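Long-range contact in putative fimbrium anchoring subunit Fim4B (Bacteroides ovatus, PDB 5CAG), which probably serves as the lipid-anchored subunit that holds a fimbrium to the bacterial outer membrane: residues V73-T78 with S116-N121. Sequence-based numbering, arbitrary orientation.
With SO4 (sulfate ion), chain D.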
ATOM      1  N   VAL A  73      -8.950  -6.448  -8.821  1.00 79.57           N
ATOM      2  CA  VAL A  73      -8.400  -5.641  -9.905  1.00 78.51           C
ATOM      3  C   VAL A  73      -7.367  -4.737  -9.296  1.00 82.99           C
ATOM      4  O   VAL A  73      -7.704  -3.936  -8.409  1.00 83.58           O
ATOM      5  CB  VAL A  73      -9.423  -4.819 -10.718  1.00 81.13           C
ATOM      6  CG1 VAL A  73      -8.753  -4.219 -11.949  1.00 80.29           C
ATOM      7  CG2 VAL A  73     -10.627  -5.653 -11.116  1.00 82.54           C
ATOM      8  N   TYR A  74      -6.120  -4.848  -9.745  1.00 76.89           N
ATOM      9  CA  TYR A  74      -5.083  -3.981  -9.218  1.00 74.12           C
ATOM     10  C   TYR A  74      -4.121  -3.601 -10.352  1.00 78.08           C
ATOM     11  O   TYR A  74      -4.104  -4.275 -11.382  1.00 78.24           O
ATOM     12  CB  TYR A  74      -4.373  -4.651  -8.033  1.00 74.90           C
ATOM     13  CG  TYR A  74      -3.568  -5.880  -8.405  1.00 78.70           C
ATOM     14  CD1 TYR A  74      -2.244  -5.771  -8.815  1.00 80.19           C
ATOM     15  CD2 TYR A  74      -4.123  -7.154  -8.322  1.00 82.11           C
ATOM     16  CE1 TYR A  74      -1.499  -6.897  -9.158  1.00 83.99           C
ATOM     17  CE2 TYR A  74      -3.388  -8.293  -8.683  1.00 85.30           C
ATOM     18  CZ  TYR A  74      -2.075  -8.156  -9.105  1.00 93.95           C
ATOM     19  OH  TYR A  74      -1.318  -9.253  -9.452  1.00 99.33           O
ATOM     20  N   ASN A  75      -3.354  -2.515 -10.180  1.00 73.82           N
ATOM     21  CA  ASN A  75      -2.383  -2.094 -11.184  1.00 74.38           C
ATOM     22  C   ASN A  75      -1.112  -2.944 -11.036  1.00 82.66           C
ATOM     23  O   ASN A  75      -0.568  -3.112  -9.933  1.00 80.97           O
ATOM     24  CB  ASN A  75      -2.102  -0.609 -11.082  1.00 69.79           C
ATOM     25  CG  ASN A  75      -1.620  -0.142  -9.737  1.00 84.32           C
ATOM     26  OD1 ASN A  75      -2.279  -0.319  -8.697  1.00 77.24           O
ATOM     27  ND2 ASN A  75      -0.464   0.500  -9.753  1.00 73.28           N
ATOM     28  N   TYR A  76      -0.652  -3.509 -12.154  1.00 83.83           N
ATOM     29  CA  TYR A  76       0.463  -4.434 -12.087  1.00 85.49           C
ATOM     30  C   TYR A  76       1.808  -3.781 -11.990  1.00 95.63           C
ATOM     31  O   TYR A  76       2.606  -4.271 -11.193  1.00 98.12           O
ATOM     32  CB  TYR A  76       0.477  -5.467 -13.234  1.00 87.22           C
ATOM     33  CG  TYR A  76       0.367  -4.945 -14.650  1.00 87.49           C
ATOM     34  CD1 TYR A  76       1.487  -4.483 -15.330  1.00 88.91           C
ATOM     35  CD2 TYR A  76      -0.823  -5.050 -15.361  1.00 89.31           C
ATOM     36  CE1 TYR A  76       1.405  -4.037 -16.647  1.00 89.34           C
ATOM     37  CE2 TYR A  76      -0.905  -4.662 -16.697  1.00 92.18           C
ATOM     38  CZ  TYR A  76       0.211  -4.136 -17.333  1.00 99.43           C
ATOM     39  OH  TYR A  76       0.155  -3.731 -18.649  1.00104.26           O
ATOM     40  N   ASN A  77       2.099  -2.736 -12.781  1.00 94.12           N
ATOM     41  CA  ASN A  77       3.464  -2.204 -12.798  1.00 95.71           C
ATOM     42  C   ASN A  77       3.741  -1.233 -11.680  1.00 97.32           C
ATOM     43  O   ASN A  77       3.344  -0.066 -11.783  1.00 98.28           O
ATOM     44  CB  ASN A  77       3.785  -1.553 -14.143  1.00107.07           C
ATOM     45  CG  ASN A  77       5.201  -1.781 -14.612  1.00146.87           C
ATOM     46  OD1 ASN A  77       5.765  -2.885 -14.490  1.00145.49           O
ATOM     47  ND2 ASN A  77       5.778  -0.749 -15.224  1.00140.92           N
ATOM     48  N   THR A  78       4.412  -1.729 -10.609  1.00 90.61           N
ATOM     49  CA  THR A  78       4.801  -0.968  -9.415  1.00 88.40           C
ATOM     50  C   THR A  78       6.232  -1.252  -9.060  1.00 96.29           C
ATOM     51  O   THR A  78       6.700  -2.381  -9.243  1.00 99.48           O
ATOM     52  CB  THR A  78       3.895  -1.210  -8.176  1.00 84.94           C
ATOM     53  OG1 THR A  78       3.564  -2.578  -7.979  1.00 77.41           O
ATOM     54  CG2 THR A  78       2.653  -0.410  -8.219  1.00 85.64           C
ATOM     55  N   SER A 116       2.174   3.893  -5.546  1.00 76.25           N
ATOM     56  CA  SER A 116       0.722   3.918  -5.698  1.00 75.29           C
ATOM     57  C   SER A 116       0.114   2.581  -6.139  1.00 76.38           C
ATOM     58  O   SER A 116       0.576   1.960  -7.091  1.00 76.31           O
ATOM     59  CB  SER A 116       0.295   5.046  -6.619  1.00 80.07           C
ATOM     60  OG  SER A 116       0.702   6.267  -6.018  1.00 92.99           O
ATOM     61  N   LEU A 117      -0.896   2.124  -5.367  1.00 70.80           N
ATOM     62  CA  LEU A 117      -1.671   0.901  -5.628  1.00 69.07           C
ATOM     63  C   LEU A 117      -3.150   1.258  -5.659  1.00 72.27           C
ATOM     64  O   LEU A 117      -3.624   2.039  -4.811  1.00 71.37           O
ATOM     65  CB  LEU A 117      -1.389  -0.212  -4.607  1.00 67.75           C
ATOM     66  CG  LEU A 117      -2.023  -1.562  -4.856  1.00 70.65           C
ATOM     67  CD1 LEU A 117      -1.377  -2.312  -6.035  1.00 69.58           C
ATOM     68  CD2 LEU A 117      -1.940  -2.371  -3.642  1.00 72.86           C
ATOM     69  N   TYR A 118      -3.840   0.749  -6.703  1.00 68.19           N
ATOM     70  CA  TYR A 118      -5.261   0.961  -6.949  1.00 68.32           C
ATOM     71  C   TYR A 118      -5.937  -0.380  -6.926  1.00 74.18           C
ATOM     72  O   TYR A 118      -5.502  -1.296  -7.617  1.00 76.35           O
ATOM     73  CB  TYR A 118      -5.500   1.702  -8.263  1.00 69.44           C
ATOM     74  CG  TYR A 118      -4.692   2.970  -8.367  1.00 70.48           C
ATOM     75  CD1 TYR A 118      -5.088   4.133  -7.713  1.00 71.50           C
ATOM     76  CD2 TYR A 118      -3.506   3.001  -9.093  1.00 71.74           C
ATOM     77  CE1 TYR A 118      -4.330   5.303  -7.797  1.00 72.99           C
ATOM     78  CE2 TYR A 118      -2.729   4.156  -9.164  1.00 72.35           C
ATOM     79  CZ  TYR A 118      -3.142   5.305  -8.519  1.00 79.37           C
ATOM     80  OH  TYR A 118      -2.353   6.427  -8.636  1.00 80.67           O
ATOM     81  N   VAL A 119      -6.909  -0.548  -6.041  1.00 70.06           N
ATOM     82  CA  VAL A 119      -7.544  -1.842  -5.873  1.00 70.76           C
ATOM     83  C   VAL A 119      -9.060  -1.728  -5.951  1.00 75.81           C
ATOM     84  O   VAL A 119      -9.652  -0.728  -5.532  1.00 75.24           O
ATOM     85  CB  VAL A 119      -7.089  -2.496  -4.524  1.00 73.82           C
ATOM     86  CG1 VAL A 119      -7.944  -3.707  -4.130  1.00 74.92           C
ATOM     87  CG2 VAL A 119      -5.627  -2.897  -4.574  1.00 73.20           C
ATOM     88  N   LEU A 120      -9.664  -2.793  -6.495  1.00 73.50           N
ATOM     89  CA  LEU A 120     -11.079  -3.104  -6.481  1.00 74.80           C
ATOM     90  C   LEU A 120     -11.208  -4.558  -6.054  1.00 82.76           C
ATOM     91  O   LEU A 120     -10.546  -5.426  -6.641  1.00 83.90           O
ATOM     92  CB  LEU A 120     -11.800  -2.849  -7.808  1.00 75.14           C
ATOM     93  CG  LEU A 120     -13.213  -3.449  -7.872  1.00 80.93           C
ATOM     94  CD1 LEU A 120     -14.169  -2.713  -6.963  1.00 81.81           C
ATOM     95  CD2 LEU A 120     -13.727  -3.495  -9.266  1.00 82.85           C
ATOM     96  N   ASN A 121     -12.004  -4.825  -5.011  1.00 80.97           N
ATOM     97  CA  ASN A 121     -12.231  -6.206  -4.594  1.00 83.34           C
ATOM     98  C   ASN A 121     -13.708  -6.402  -4.268  1.00 91.24           C
ATOM     99  O   ASN A 121     -14.281  -5.659  -3.453  1.00 92.38           O
ATOM    100  CB  ASN A 121     -11.321  -6.654  -3.456  1.00 81.38           C
ATOM    101  CG  ASN A 121     -11.584  -6.009  -2.135  1.00 97.42           C
ATOM    102  OD1 ASN A 121     -11.217  -4.849  -1.888  1.00 97.21           O
ATOM    103  ND2 ASN A 121     -12.187  -6.778  -1.249  1.00 86.34           N
TER
HETATM  104  S   SO4 D 403      -1.707  10.502  -7.675  1.00207.07           S
HETATM  105  O1  SO4 D 403      -0.316  10.109  -7.936  1.00206.72           O
HETATM  106  O2  SO4 D 403      -2.299  11.088  -8.873  1.00206.24           O
HETATM  107  O3  SO4 D 403      -2.476   9.322  -7.261  1.00206.71           O
HETATM  108  O4  SO4 D 403      -1.744  11.505  -6.615  1.00207.80           O
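Asn75 grips the backbone of 116-121 through both ends of its carboxamide, beside the Val73-Leu120 pair of two antiparallel strands. Its OD1 accepts the N-H of Tyr118 at 2.7 Å, the donor lying about 30° above the amide carbonyl plane. Its ND2 gives an almost straight bond, 171° at the hydrogen, to Ser116 O at 3.2 Å, and that oxygen lies close to the amide plane. CG of Asn75 sits between the backbone N and carbonyl carbon (chi1 57°), which carries the carboxamide across to 116-121. The amide crosses the Tyr118 ring obliquely, OD1 3.6 Å from CD2, while CD1 of Leu117 comes slightly nearer that oxygen, at 3.4 Å.

Strands 67-75 and 118-127 set this register, in the beta-rich, transthyretin-clan DUF5119 region of this FimB/Mfa2-family protein. Val73 and Leu120 form a hydrogen-bonded pair, Val73 N to Leu120 O at 2.9 Å and Leu120 N to Val73 O at 3.0 Å, both in the carbonyl planes; CG2 of Val73 and CD2 of Leu120 pack together, and both side chains touch Trp138. CB of Tyr74 meets CG2 of Val119, and the Tyr74 OH is hydrogen-bonded to NH1 of Arg38 on strand 36-43. Leu117 and Val119 also bond through the backbone to Val143 and Glu141 of strand 134-154, so 116-121 runs between 73-75 and that strand. Tyr118 packs edge-to-face with Trp26, and its OH bonds weakly to a sulfate, probably from the crystallisation liquor.

In this largely buried contact, one side-chain amide thus stands in for main-chain partners, satisfying a peptide N-H and a carbonyl two residues apart.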